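Local coordinates for DyP2 (Amycolatopsis sp. ATCC 39116, PDB 4G2C), which probably uses its haem to oxidise dyes and other substrates with peroxide, as dye-decolourising peroxidases do, and binds a manganese ion, at residues 84-88 / 489-493; 128-132 / 257-261; 334-340 / 351-357; 341-345 / 457-461. All coordinates share one frame; numbering follows the deposited sequence.

Contact 1 of 4, residues 84-88 / 489-493; sequences LNGLS and FLRSL
Asn-85 turns its amide off helix 77-88 through a chi1 of -161°, which sets CG opposite the backbone N and directs the group toward the C-terminal end of the chain, while Leu-84, its CG anti to the carbonyl carbon (chi1 -67°), reaches Leu-493 through a CD1 methyl. Leu-84 CD1 lies 3.7 Å from Leu-493 CD1, and the two side chains pass at a slant. Leu-84 also packs on Val-117 and Leu-119 of strand 114-119. The contact thus docks the last helix, 487-491, on a helix of the DyP alpha+beta barrel domain. The amide nitrogen ND2 of Asn-85 comes in among main-chain oxygens, 2.9 Å from Leu-493 O of the terminal carboxylate; its still shorter approach to Arg-491 O is doubtful. One turn further on, Ser-88 CB rests 3.6 Å from Leu-490 CB, and Ser-88 OG, 3.4 Å from Arg-491 CG, is turned back to donate to Asn-85 O at 2.6 Å. Replacing Ser-88 by alanine keeps a CB against Leu-490 but would probably leave Asn-85 O without this side-chain donor and open a small gap beside Arg-491 CG. The guanidinium of Arg-491 leads away to a salt bridge with Glu-53. Apolar leucine contact and the packing of the serine CB therefore carry much of the join, while the Asn-85 amide N-H groups probably ease the negative charge of the chain terminus.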
loop_
_atom_site.group_PDB
_atom_site.type_symbol
_atom_site.label_atom_id
_atom_site.label_comp_id
_atom_site.label_asym_id
_atom_site.label_seq_id
_atom_site.Cartn_x
_atom_site.Cartn_y
_atom_site.Cartn_z
ATOM N N LEU A 84 18.864 17.829 5.563
ATOM C CA LEU A 84 17.618 17.483 6.241
ATOM C C LEU A 84 17.020 18.688 6.958
ATOM O O LEU A 84 15.826 18.961 6.834
ATOM C CB LEU A 84 17.846 16.327 7.203
ATOM C CG LEU A 84 18.182 15.046 6.426
ATOM C CD1 LEU A 84 18.725 13.967 7.332
ATOM C CD2 LEU A 84 16.951 14.560 5.702
ATOM N N ASN A 85 17.857 19.434 7.671
ATOM C CA ASN A 85 17.385 20.612 8.382
ATOM C C ASN A 85 16.657 21.558 7.427
ATOM O O ASN A 85 15.606 22.096 7.753
ATOM C CB ASN A 85 18.564 21.316 9.060
ATOM C CG ASN A 85 18.129 22.256 10.162
ATOM O OD1 ASN A 85 17.995 23.458 9.946
ATOM N ND2 ASN A 85 17.901 21.711 11.355
ATOM N N GLY A 86 17.215 21.739 6.234
ATOM C CA GLY A 86 16.629 22.622 5.245
ATOM C C GLY A 86 15.340 22.063 4.669
ATOM O O GLY A 86 14.400 22.800 4.382
ATOM N N LEU A 87 15.308 20.751 4.477
ATOM C CA LEU A 87 14.086 20.072 4.065
ATOM C C LEU A 87 12.957 20.307 5.075
ATOM O O LEU A 87 11.841 20.642 4.692
ATOM C CB LEU A 87 14.335 18.572 3.881
ATOM C CG LEU A 87 15.141 18.238 2.622
ATOM C CD1 LEU A 87 15.234 16.750 2.414
ATOM C CD2 LEU A 87 14.554 18.925 1.408
ATOM N N SER A 88 13.254 20.143 6.359
ATOM C CA SER A 88 12.240 20.345 7.384
ATOM C C SER A 88 11.580 21.713 7.211
ATOM O O SER A 88 10.408 21.890 7.536
ATOM C CB SER A 88 12.816 20.167 8.792
ATOM O OG SER A 88 13.596 21.277 9.167
ATOM N N PHE A 489 12.355 16.195 14.957
ATOM C CA PHE A 489 13.646 15.541 14.780
ATOM C C PHE A 489 14.421 16.182 13.638
ATOM O O PHE A 489 15.606 16.495 13.773
ATOM C CB PHE A 489 13.495 14.047 14.495
ATOM C CG PHE A 489 14.758 13.420 13.980
ATOM C CD1 PHE A 489 15.781 13.058 14.858
ATOM C CD2 PHE A 489 14.945 13.224 12.617
ATOM C CE1 PHE A 489 16.951 12.494 14.381
ATOM C CE2 PHE A 489 16.111 12.659 12.136
ATOM C CZ PHE A 489 17.115 12.299 13.014
ATOM N N LEU A 490 13.747 16.358 12.507
ATOM C CA LEU A 490 14.392 16.894 11.315
ATOM C C LEU A 490 14.924 18.319 11.550
ATOM O O LEU A 490 16.018 18.658 11.105
ATOM C CB LEU A 490 13.440 16.848 10.121
ATOM C CG LEU A 490 12.964 15.461 9.674
ATOM C CD1 LEU A 490 11.985 15.569 8.518
ATOM C CD2 LEU A 490 14.127 14.526 9.309
ATOM N N ARG A 491 14.151 19.138 12.260
ATOM C CA ARG A 491 14.577 20.495 12.600
ATOM C C ARG A 491 15.771 20.477 13.568
ATOM O O ARG A 491 16.627 21.361 13.522
ATOM C CB ARG A 491 13.430 21.312 13.212
ATOM C CG ARG A 491 12.211 21.560 12.309
ATOM C CD ARG A 491 11.311 22.685 12.874
ATOM N NE ARG A 491 10.904 22.431 14.259
ATOM C CZ ARG A 491 9.897 21.627 14.601
ATOM N NH1 ARG A 491 9.213 21.009 13.653
ATOM N NH2 ARG A 491 9.579 21.433 15.881
ATOM N N SER A 492 15.824 19.466 14.432
ATOM C CA SER A 492 16.853 19.387 15.476
ATOM C C SER A 492 18.243 18.993 14.965
ATOM O O SER A 492 19.211 18.993 15.724
ATOM C CB SER A 492 16.425 18.400 16.567
ATOM O OG SER A 492 16.637 17.052 16.149
ATOM N N LEU A 493 18.338 18.655 13.686
ATOM C CA LEU A 493 19.589 18.170 13.122
ATOM C C LEU A 493 20.606 19.284 12.853
ATOM O O LEU A 493 20.263 20.436 12.549
ATOM C CB LEU A 493 19.316 17.365 11.845
ATOM C CG LEU A 493 18.774 15.961 12.099
ATOM C CD1 LEU A 493 18.480 15.223 10.803
ATOM C CD2 LEU A 493 19.738 15.160 12.981
ATOM O OXT LEU A 493 21.812 19.040 12.935
#

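Contact 2 of 4, residues 128-132 / 257-261; sequences GVTAP and DPAAP
Two irregular loops run past each other with Thr-130 CA 5.5 Å from Ala-259 CA, the second of them folded into a type I beta turn from Asp-257 to Ala-260 and closed by the bond from Ala-260 N to Asp-257 O. Ala-259 turns its methyl toward the first loop, where Val-129 CG1 meets Ala-259 CB at 3.3 Å, tighter than usual for two carbons. That branch of the valine extends there because it stands opposite the backbone nitrogen across the CA-CB bond (chi1 169°). The same Ala-259 CB also lies 3.5 Å from Thr-130 O. Val-129 follows Gly-128, whose positive phi ends helix 121-127 in a Schellman motif, and the chain then continues without regular structure from Val-129 to Pro-132, still within the alpha+beta barrel domain. At the far end of this run two prolines meet at about a right angle: Pro-258 CG sits 3.6 Å from Pro-132 N and 4.1 Å from Pro-132 CD. Between the loops a water bridges the main chains, donating to Thr-130 O at 2.7 Å and accepting from Ala-259 N at 2.8 Å; its further link to Asp-257 OD1 is weak. The other carboxylate oxygen of Asp-257 accepts from Ser-486 OG, while Phe-489 of helix 487-491 covers both Val-129 and Ala-259.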
loop_
_atom_site.group_PDB
_atom_site.type_symbol
_atom_site.label_atom_id
_atom_site.label_comp_id
_atom_site.label_asym_id
_atom_site.label_seq_id
_atom_site.Cartn_x
_atom_site.Cartn_y
_atom_site.Cartn_z
ATOM N N GLY A 128 25.102 9.192 12.363
ATOM C CA GLY A 128 25.458 8.894 13.742
ATOM C C GLY A 128 24.331 9.154 14.742
ATOM O O GLY A 128 24.562 9.720 15.812
ATOM N N VAL A 129 23.111 8.736 14.410
ATOM C CA VAL A 129 21.956 9.024 15.266
ATOM C C VAL A 129 21.272 7.751 15.791
ATOM O O VAL A 129 21.195 6.741 15.090
ATOM C CB VAL A 129 20.924 9.912 14.513
ATOM C CG1 VAL A 129 19.633 9.982 15.267
ATOM C CG2 VAL A 129 21.485 11.314 14.258
ATOM N N THR A 130 20.771 7.799 17.023
ATOM C CA THR A 130 20.015 6.678 17.568
ATOM C C THR A 130 18.865 6.291 16.634
ATOM O O THR A 130 18.018 7.126 16.326
ATOM C CB THR A 130 19.393 7.017 18.924
ATOM O OG1 THR A 130 20.424 7.263 19.890
ATOM C CG2 THR A 130 18.475 5.861 19.392
ATOM N N ALA A 131 18.817 5.029 16.205
ATOM C CA ALA A 131 17.809 4.606 15.218
ATOM C C ALA A 131 16.636 3.830 15.800
ATOM O O ALA A 131 16.779 3.125 16.793
ATOM C CB ALA A 131 18.455 3.796 14.094
ATOM N N PRO A 132 15.470 3.944 15.152
ATOM C CA PRO A 132 14.326 3.080 15.456
ATOM C C PRO A 132 14.804 1.628 15.505
ATOM O O PRO A 132 15.769 1.296 14.823
ATOM C CB PRO A 132 13.400 3.306 14.261
ATOM C CG PRO A 132 13.731 4.646 13.770
ATOM C CD PRO A 132 15.209 4.836 14.012
ATOM N N ASP A 257 9.302 8.638 17.988
ATOM C CA ASP A 257 10.525 8.935 17.255
ATOM C C ASP A 257 11.716 8.958 18.220
ATOM O O ASP A 257 11.908 9.918 18.960
ATOM C CB ASP A 257 10.379 10.280 16.550
ATOM C CG ASP A 257 11.538 10.582 15.635
ATOM O OD1 ASP A 257 12.480 9.761 15.591
ATOM O OD2 ASP A 257 11.506 11.644 14.971
ATOM N N PRO A 258 12.525 7.889 18.224
ATOM C CA PRO A 258 13.478 7.715 19.337
ATOM C C PRO A 258 14.547 8.809 19.472
ATOM O O PRO A 258 14.953 9.125 20.597
ATOM C CB PRO A 258 14.105 6.333 19.070
ATOM C CG PRO A 258 13.814 6.027 17.638
ATOM C CD PRO A 258 12.556 6.775 17.262
ATOM N N ALA A 259 14.991 9.375 18.357
ATOM C CA ALA A 259 16.018 10.414 18.380
ATOM C C ALA A 259 15.443 11.829 18.484
ATOM O O ALA A 259 16.179 12.797 18.398
ATOM C CB ALA A 259 16.902 10.302 17.144
ATOM N N ALA A 260 14.131 11.946 18.639
ATOM C CA ALA A 260 13.484 13.251 18.696
ATOM C C ALA A 260 13.664 13.918 20.057
ATOM O O ALA A 260 13.996 13.261 21.039
ATOM C CB ALA A 260 12.013 13.114 18.382
ATOM N N PRO A 261 13.422 15.233 20.127
ATOM C CA PRO A 261 13.613 15.910 21.414
ATOM C C PRO A 261 12.676 15.369 22.494
ATOM O O PRO A 261 13.047 15.361 23.668
ATOM C CB PRO A 261 13.292 17.375 21.086
ATOM C CG PRO A 261 13.463 17.484 19.595
ATOM C CD PRO A 261 12.996 16.168 19.069
HETATM O O HOH W 1 15.440 7.944 15.981
#

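Contact 3 of 4, residues 334-340 / 351-357; sequences FSYDSDK and IRKTNPR. With HEM (protoporphyrin IX containing Fe), chain C; ACT (acetate ion), chain K; ACT (acetate ion), chain H.
Ile-351, on helix 350-354, sends CG1 to within 3.4 Å of Tyr-336 OH and brings CD1 near the Phe-334 ring. Arg-352, extended from CG to NE, slides along the tyrosine in the opposite direction: its CG sits over the centre of the Tyr-336 ring in a CH-pi contact, and its guanidinium stacks on the same residue with planes 23° apart. End-on, NH1 and NH2 of Arg-352 both donate to Asp-339 O, at 3.0 and 2.9 Å, from one face of that carbonyl; NH1 also forms a salt bridge with Asp-339 OD2, which has Thr-319 as a further partner. Ile-351, Thr-354, Asn-355 and Arg-357 line the haem pocket, where Asn-355 ND2 donates to propionate oxygen O1D and Asn-355 OD1 closes an Asx turn by accepting from Arg-357 N. The carbonyl oxygens of Asn-355 and Pro-356 lie at the edge of the Tyr-336 ring. Arg-357 lays its guanidinium flat on Phe-334, planes 9° apart, an off-centre cation-pi pair. Its NH1 donates to Phe-334 O at 2.9 Å, and its NH2 makes an almost straight 2.7 Å bond (179°) to the other propionate oxygen, O2D. A water accepting from Arg-357 NE lies within bonding distance of O2D and of Tyr-336 OH.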
loop_
_atom_site.group_PDB
_atom_site.type_symbol
_atom_site.label_atom_id
_atom_site.label_comp_id
_atom_site.label_asym_id
_atom_site.label_seq_id
_atom_site.Cartn_x
_atom_site.Cartn_y
_atom_site.Cartn_z
ATOM N N PHE A 334 -18.401 -5.051 4.137
ATOM C CA PHE A 334 -18.680 -6.484 4.040
ATOM C C PHE A 334 -17.627 -7.275 4.816
ATOM O O PHE A 334 -16.520 -6.785 5.068
ATOM C CB PHE A 334 -18.634 -6.948 2.577
ATOM C CG PHE A 334 -17.290 -6.749 1.927
ATOM C CD1 PHE A 334 -16.276 -7.704 2.080
ATOM C CD2 PHE A 334 -17.018 -5.589 1.213
ATOM C CE1 PHE A 334 -15.024 -7.520 1.502
ATOM C CE2 PHE A 334 -15.757 -5.383 0.637
ATOM C CZ PHE A 334 -14.759 -6.353 0.773
ATOM N N SER A 335 -17.988 -8.499 5.183
ATOM C CA SER A 335 -17.067 -9.468 5.753
ATOM C C SER A 335 -17.331 -10.752 4.994
ATOM O O SER A 335 -18.170 -10.784 4.102
ATOM C CB SER A 335 -17.341 -9.694 7.249
ATOM O OG SER A 335 -18.521 -10.463 7.450
ATOM N N TYR A 336 -16.632 -11.820 5.361
ATOM C CA TYR A 336 -16.825 -13.109 4.716
ATOM C C TYR A 336 -17.635 -14.094 5.576
ATOM O O TYR A 336 -17.573 -15.307 5.359
ATOM C CB TYR A 336 -15.465 -13.712 4.370
ATOM C CG TYR A 336 -14.662 -12.807 3.493
ATOM C CD1 TYR A 336 -14.945 -12.703 2.134
ATOM C CD2 TYR A 336 -13.629 -12.040 4.017
ATOM C CE1 TYR A 336 -14.223 -11.851 1.320
ATOM C CE2 TYR A 336 -12.899 -11.194 3.213
ATOM C CZ TYR A 336 -13.203 -11.105 1.863
ATOM O OH TYR A 336 -12.476 -10.269 1.057
ATOM N N ASP A 337 -18.380 -13.564 6.545
ATOM C CA ASP A 337 -19.102 -14.398 7.505
ATOM C C ASP A 337 -20.271 -15.154 6.868
ATOM O O ASP A 337 -20.747 -16.132 7.426
ATOM C CB ASP A 337 -19.577 -13.560 8.706
ATOM C CG ASP A 337 -18.441 -13.193 9.653
ATOM O OD1 ASP A 337 -17.322 -13.733 9.491
ATOM O OD2 ASP A 337 -18.660 -12.365 10.557
ATOM N N SER A 338 -20.736 -14.687 5.711
ATOM C CA SER A 338 -21.717 -15.420 4.909
ATOM C C SER A 338 -21.078 -16.067 3.697
ATOM O O SER A 338 -21.761 -16.313 2.696
ATOM C CB SER A 338 -22.836 -14.499 4.426
ATOM O OG SER A 338 -23.631 -14.046 5.500
ATOM N N ASP A 339 -19.782 -16.357 3.797
ATOM C CA ASP A 339 -18.993 -16.882 2.680
ATOM C C ASP A 339 -17.875 -17.770 3.259
ATOM O O ASP A 339 -16.774 -17.852 2.721
ATOM C CB ASP A 339 -18.398 -15.700 1.899
ATOM C CG ASP A 339 -17.873 -16.082 0.509
ATOM O OD1 ASP A 339 -17.998 -17.247 0.073
ATOM O OD2 ASP A 339 -17.345 -15.176 -0.172
ATOM N N LYS A 340 -18.167 -18.428 4.371
ATOM C CA LYS A 340 -17.172 -19.230 5.091
ATOM C C LYS A 340 -16.658 -20.428 4.287
ATOM O O LYS A 340 -15.610 -20.985 4.598
ATOM C CB LYS A 340 -17.738 -19.692 6.443
ATOM C CG LYS A 340 -17.980 -18.550 7.438
ATOM C CD LYS A 340 -18.412 -19.087 8.796
ATOM C CE LYS A 340 -18.554 -17.973 9.836
ATOM N NZ LYS A 340 -19.974 -17.530 10.008
ATOM N N ILE A 351 -7.593 -9.969 -1.897
ATOM C CA ILE A 351 -8.029 -9.201 -0.734
ATOM C C ILE A 351 -8.415 -10.093 0.450
ATOM O O ILE A 351 -8.354 -9.655 1.605
ATOM C CB ILE A 351 -9.190 -8.211 -1.076
ATOM C CG1 ILE A 351 -10.492 -8.956 -1.423
ATOM C CG2 ILE A 351 -8.773 -7.264 -2.203
ATOM C CD1 ILE A 351 -11.719 -8.015 -1.554
ATOM N N ARG A 352 -8.799 -11.340 0.168
ATOM C CA ARG A 352 -9.202 -12.268 1.224
ATOM C C ARG A 352 -7.957 -12.862 1.889
ATOM O O ARG A 352 -7.916 -13.012 3.108
ATOM C CB ARG A 352 -10.135 -13.372 0.685
ATOM C CG ARG A 352 -10.792 -14.219 1.798
ATOM C CD ARG A 352 -11.900 -15.185 1.298
ATOM N NE ARG A 352 -12.480 -15.950 2.403
ATOM C CZ ARG A 352 -13.716 -16.447 2.431
ATOM N NH1 ARG A 352 -14.539 -16.281 1.401
ATOM N NH2 ARG A 352 -14.132 -17.114 3.502
ATOM N N LYS A 353 -6.951 -13.185 1.075
ATOM C CA LYS A 353 -5.624 -13.570 1.554
ATOM C C LYS A 353 -5.050 -12.461 2.457
ATOM O O LYS A 353 -4.525 -12.736 3.533
ATOM C CB LYS A 353 -4.652 -13.804 0.382
ATOM C CG LYS A 353 -4.835 -15.088 -0.455
ATOM C CD LYS A 353 -4.445 -16.401 0.287
ATOM C CE LYS A 353 -2.945 -16.604 0.346
ATOM N NZ LYS A 353 -2.510 -17.911 0.910
ATOM N N THR A 354 -5.165 -11.211 2.018
ATOM C CA THR A 354 -4.469 -10.113 2.682
ATOM C C THR A 354 -5.311 -9.416 3.758
ATOM O O THR A 354 -4.802 -8.623 4.548
ATOM C CB THR A 354 -3.950 -9.097 1.666
ATOM O OG1 THR A 354 -5.055 -8.488 0.991
ATOM C CG2 THR A 354 -3.064 -9.804 0.642
ATOM N N ASN A 355 -6.601 -9.712 3.772
ATOM C CA ASN A 355 -7.477 -9.306 4.862
ATOM C C ASN A 355 -8.696 -10.208 4.903
ATOM O O ASN A 355 -9.728 -9.912 4.288
ATOM C CB ASN A 355 -7.904 -7.842 4.740
ATOM C CG ASN A 355 -8.841 -7.419 5.859
ATOM O OD1 ASN A 355 -9.091 -8.193 6.789
ATOM N ND2 ASN A 355 -9.356 -6.184 5.787
ATOM N N PRO A 356 -8.573 -11.324 5.626
ATOM C CA PRO A 356 -9.669 -12.258 5.874
ATOM C C PRO A 356 -10.822 -11.640 6.678
ATOM O O PRO A 356 -11.845 -12.296 6.835
ATOM C CB PRO A 356 -9.008 -13.368 6.717
ATOM C CG PRO A 356 -7.529 -13.174 6.565
ATOM C CD PRO A 356 -7.337 -11.706 6.334
ATOM N N ARG A 357 -10.660 -10.428 7.193
ATOM C CA ARG A 357 -11.744 -9.762 7.914
ATOM C C ARG A 357 -12.368 -10.648 8.995
ATOM O O ARG A 357 -13.593 -10.718 9.122
ATOM C CB ARG A 357 -12.819 -9.264 6.931
ATOM C CG ARG A 357 -12.293 -8.208 5.961
ATOM C CD ARG A 357 -13.330 -7.705 4.956
ATOM N NE ARG A 357 -12.669 -6.838 3.978
ATOM C CZ ARG A 357 -13.141 -5.672 3.530
ATOM N NH1 ARG A 357 -14.323 -5.215 3.919
ATOM N NH2 ARG A 357 -12.424 -4.973 2.661
HETATM C CHA HEM C . -6.361 -4.461 -1.868
HETATM C CHB HEM C . -4.072 -4.921 -6.131
HETATM C CHC HEM C . 0.191 -5.419 -3.856
HETATM C CHD HEM C . -2.189 -5.751 0.345
HETATM C C1A HEM C . -6.115 -4.524 -3.219
HETATM C C2A HEM C . -7.110 -4.360 -4.259
HETATM C C3A HEM C . -6.471 -4.483 -5.429
HETATM C C4A HEM C . -5.061 -4.725 -5.173
HETATM C CMA HEM C . -7.106 -4.387 -6.827
HETATM C CAA HEM C . -8.621 -4.089 -4.016
HETATM C CBA HEM C . -8.842 -2.586 -3.815
HETATM C CGA HEM C . -8.628 -2.168 -2.378
HETATM O O1A HEM C . -9.250 -2.741 -1.464
HETATM O O2A HEM C . -7.827 -1.246 -2.123
HETATM C C1B HEM C . -2.714 -5.107 -5.914
HETATM C C2B HEM C . -1.660 -5.252 -6.917
HETATM C C3B HEM C . -0.487 -5.387 -6.266
HETATM C C4B HEM C . -0.748 -5.314 -4.849
HETATM C CMB HEM C . -1.886 -5.270 -8.450
HETATM C CAB HEM C . 0.938 -5.553 -6.841
HETATM C CBB HEM C . 1.220 -5.190 -8.094
HETATM C C1C HEM C . -0.094 -5.632 -2.526
HETATM C C2C HEM C . 0.856 -6.049 -1.506
HETATM C C3C HEM C . 0.190 -6.121 -0.341
HETATM C C4C HEM C . -1.191 -5.761 -0.594
HETATM C CMC HEM C . 2.372 -6.315 -1.730
HETATM C CAC HEM C . 0.747 -6.556 1.036
HETATM C CBC HEM C . 1.866 -7.291 1.138
HETATM C C1D HEM C . -3.503 -5.383 0.150
HETATM C C2D HEM C . -4.446 -5.169 1.216
HETATM C C3D HEM C . -5.726 -4.752 0.510
HETATM C C4D HEM C . -5.448 -4.771 -0.892
HETATM C CMD HEM C . -4.191 -5.315 2.727
HETATM C CAD HEM C . -7.067 -4.421 1.133
HETATM C CBD HEM C . -7.642 -5.770 1.516
HETATM C CGD HEM C . -8.900 -5.440 2.270
HETATM O O1D HEM C . -8.799 -4.696 3.280
HETATM O O2D HEM C . -9.987 -5.889 1.816
HETATM N NA HEM C . -4.888 -4.733 -3.803
HETATM N NB HEM C . -2.108 -5.147 -4.673
HETATM N NC HEM C . -1.336 -5.467 -1.932
HETATM N ND HEM C . -4.133 -5.139 -1.065
HETATM FE FE HEM C . -3.142 -5.306 -2.955
HETATM C C ACT K . -21.235 -19.778 3.947
HETATM O O ACT K . -21.090 -19.146 5.026
HETATM O OXT ACT K . -20.242 -19.930 3.184
HETATM C CH3 ACT K . -22.556 -20.346 3.555
HETATM C C ACT H . -20.701 -9.335 11.104
HETATM O O ACT H . -21.309 -10.346 11.542
HETATM O OXT ACT H . -20.000 -9.498 10.068
HETATM C CH3 ACT H . -20.808 -7.999 11.785
HETATM O O HOH W 2 -10.956 -8.474 2.424
HETATM O O HOH W 3 -15.497 -12.419 7.863
#

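Contact 4 of 4, residues 341-345 / 457-461; sequences LGQKC and EWGHN. With ACT (acetate ion), chain K.
One face of the Trp-458 indole is covered by the aliphatic part of Lys-344, whose CG stands 3.8 Å from the centroid of the six-membered ring in a CH-pi contact. Lys-344 CD reaches on to Trp-458 CZ2 at 3.4 Å, and the indole nitrogen NE1 donates to Leu-318 O. A twist about the CG-CD bond of the lysine (chi3 -108°) turns the end of the chain, carrying NZ away from the ring to Ser-338 O. A leucine in place of Trp-458 would probably strip the lysine methylenes of their flat cover and leave Leu-318 O without its indole donor. The Gln-343 amide lies beside Asn-461, the two amide planes 81° apart, with Gln-343 NE2 3.4 Å from Asn-461 CB. Gln-343 CD rests 3.2 Å from His-460 O. A single direct hydrogen bond ties the backbones, Gly-459 N to Gln-343 O at 2.8 Å, the donor standing well above the carbonyl plane. Gly-459 occupies the positive-phi corner of a type II beta turn from Glu-457 to His-460, where a CB would crowd the Trp-458 ring. This surface contact fastens the turn between strands 453-454 and 464-465 to the long loop that leads from helix 303-309 to helix 350-354.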
loop_
_atom_site.group_PDB
_atom_site.type_symbol
_atom_site.label_atom_id
_atom_site.label_comp_id
_atom_site.label_asym_id
_atom_site.label_seq_id
_atom_site.Cartn_x
_atom_site.Cartn_y
_atom_site.Cartn_z
ATOM N N LEU A 341 -17.393 -20.808 3.246
ATOM C CA LEU A 341 -17.002 -21.915 2.379
ATOM C C LEU A 341 -16.260 -21.436 1.129
ATOM O O LEU A 341 -15.793 -22.249 0.323
ATOM C CB LEU A 341 -18.241 -22.713 1.966
ATOM C CG LEU A 341 -18.969 -23.493 3.070
ATOM C CD1 LEU A 341 -20.353 -23.942 2.616
ATOM C CD2 LEU A 341 -18.136 -24.694 3.455
ATOM N N GLY A 342 -16.173 -20.118 0.957
ATOM C CA GLY A 342 -15.459 -19.550 -0.175
ATOM C C GLY A 342 -16.105 -19.808 -1.527
ATOM O O GLY A 342 -15.433 -19.790 -2.555
ATOM N N GLN A 343 -17.415 -20.020 -1.537
ATOM C CA GLN A 343 -18.131 -20.304 -2.792
ATOM C C GLN A 343 -18.545 -19.051 -3.570
ATOM O O GLN A 343 -19.016 -19.136 -4.698
ATOM C CB GLN A 343 -19.337 -21.196 -2.524
ATOM C CG GLN A 343 -18.970 -22.520 -1.860
ATOM C CD GLN A 343 -20.196 -23.383 -1.550
ATOM O OE1 GLN A 343 -21.346 -22.915 -1.603
ATOM N NE2 GLN A 343 -19.952 -24.651 -1.234
ATOM N N LYS A 344 -18.363 -17.892 -2.957
ATOM C CA LYS A 344 -18.564 -16.635 -3.649
ATOM C C LYS A 344 -17.183 -16.039 -3.943
ATOM O O LYS A 344 -16.738 -16.018 -5.094
ATOM C CB LYS A 344 -19.424 -15.690 -2.800
ATOM C CG LYS A 344 -20.824 -16.260 -2.552
ATOM C CD LYS A 344 -21.694 -15.360 -1.697
ATOM C CE LYS A 344 -21.895 -15.948 -0.297
ATOM N NZ LYS A 344 -22.970 -15.258 0.460
ATOM N N CYS A 345 -16.512 -15.567 -2.898
ATOM C CA CYS A 345 -15.117 -15.150 -3.001
ATOM C C CYS A 345 -14.222 -16.285 -2.527
ATOM O O CYS A 345 -14.329 -16.726 -1.377
ATOM C CB CYS A 345 -14.842 -13.906 -2.162
ATOM S SG CYS A 345 -13.129 -13.302 -2.335
ATOM N N GLU A 457 -19.664 -21.998 -10.151
ATOM C CA GLU A 457 -20.999 -21.419 -10.001
ATOM C C GLU A 457 -21.166 -20.627 -8.686
ATOM O O GLU A 457 -21.143 -21.209 -7.591
ATOM C CB GLU A 457 -22.051 -22.521 -10.116
ATOM C CG GLU A 457 -23.437 -22.075 -9.739
ATOM C CD GLU A 457 -24.512 -23.059 -10.177
ATOM O OE1 GLU A 457 -24.282 -24.292 -10.103
ATOM O OE2 GLU A 457 -25.588 -22.587 -10.603
ATOM N N TRP A 458 -21.350 -19.308 -8.816
ATOM C CA TRP A 458 -21.303 -18.377 -7.684
ATOM C C TRP A 458 -22.277 -18.781 -6.603
ATOM O O TRP A 458 -23.487 -18.842 -6.824
ATOM C CB TRP A 458 -21.605 -16.940 -8.146
ATOM C CG TRP A 458 -21.316 -15.855 -7.137
ATOM C CD1 TRP A 458 -20.135 -15.186 -6.972
ATOM C CD2 TRP A 458 -22.236 -15.272 -6.192
ATOM N NE1 TRP A 458 -20.253 -14.231 -5.986
ATOM C CE2 TRP A 458 -21.528 -14.262 -5.486
ATOM C CE3 TRP A 458 -23.586 -15.496 -5.876
ATOM C CZ2 TRP A 458 -22.114 -13.498 -4.477
ATOM C CZ3 TRP A 458 -24.174 -14.729 -4.867
ATOM C CH2 TRP A 458 -23.431 -13.741 -4.177
ATOM N N GLY A 459 -21.740 -19.057 -5.424
ATOM C CA GLY A 459 -22.577 -19.389 -4.290
ATOM C C GLY A 459 -23.006 -20.845 -4.181
ATOM O O GLY A 459 -23.789 -21.177 -3.293
ATOM N N HIS A 460 -22.494 -21.710 -5.056
ATOM C CA HIS A 460 -22.830 -23.146 -5.022
ATOM C C HIS A 460 -21.630 -24.031 -4.698
ATOM O O HIS A 460 -20.487 -23.578 -4.736
ATOM C CB HIS A 460 -23.478 -23.602 -6.335
ATOM C CG HIS A 460 -24.879 -23.116 -6.501
ATOM N ND1 HIS A 460 -25.246 -21.810 -6.248
ATOM C CD2 HIS A 460 -26.010 -23.761 -6.875
ATOM C CE1 HIS A 460 -26.540 -21.667 -6.474
ATOM N NE2 HIS A 460 -27.028 -22.837 -6.852
ATOM N N ASN A 461 -21.893 -25.301 -4.396
ATOM C CA ASN A 461 -20.840 -26.201 -3.920
ATOM C C ASN A 461 -20.040 -26.914 -5.014
ATOM O O ASN A 461 -19.128 -27.696 -4.724
ATOM C CB ASN A 461 -21.411 -27.232 -2.937
ATOM C CG ASN A 461 -22.316 -28.264 -3.616
ATOM O OD1 ASN A 461 -22.428 -28.307 -4.848
ATOM N ND2 ASN A 461 -22.953 -29.110 -2.808
HETATM C C ACT K . -21.235 -19.778 3.947
HETATM O O ACT K . -21.090 -19.146 5.026
HETATM O OXT ACT K . -20.242 -19.930 3.184
HETATM C CH3 ACT K . -22.556 -20.346 3.555
#

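How the contacts relate
The four contacts form two touching pairs near the two ends of the molecule. Contacts 1 and 2, centres 13 Å apart, meet through Phe-489, whose CB lies 3.2 Å from Asp-257 OD2, so helix 487-491 is shared by both, against two parts of the alpha+beta barrel domain. Contacts 3 and 4, also 13 Å apart, share the loop before helix 350-354: Asp-339 OD2 lies 2.9 Å from Cys-345 N, probably a hydrogen bond, and one acetate touches both. Contacts 1 and 4 have centres 54 Å apart. Along the chain, the other three fall between the segments of contact 1; contact 2 closes before contact 3 opens, and the segments of 3 and 4 alternate. Only contact 3 reaches the haem; contact 4 joins the same loop, at the surface, to the turn after strand 453-454.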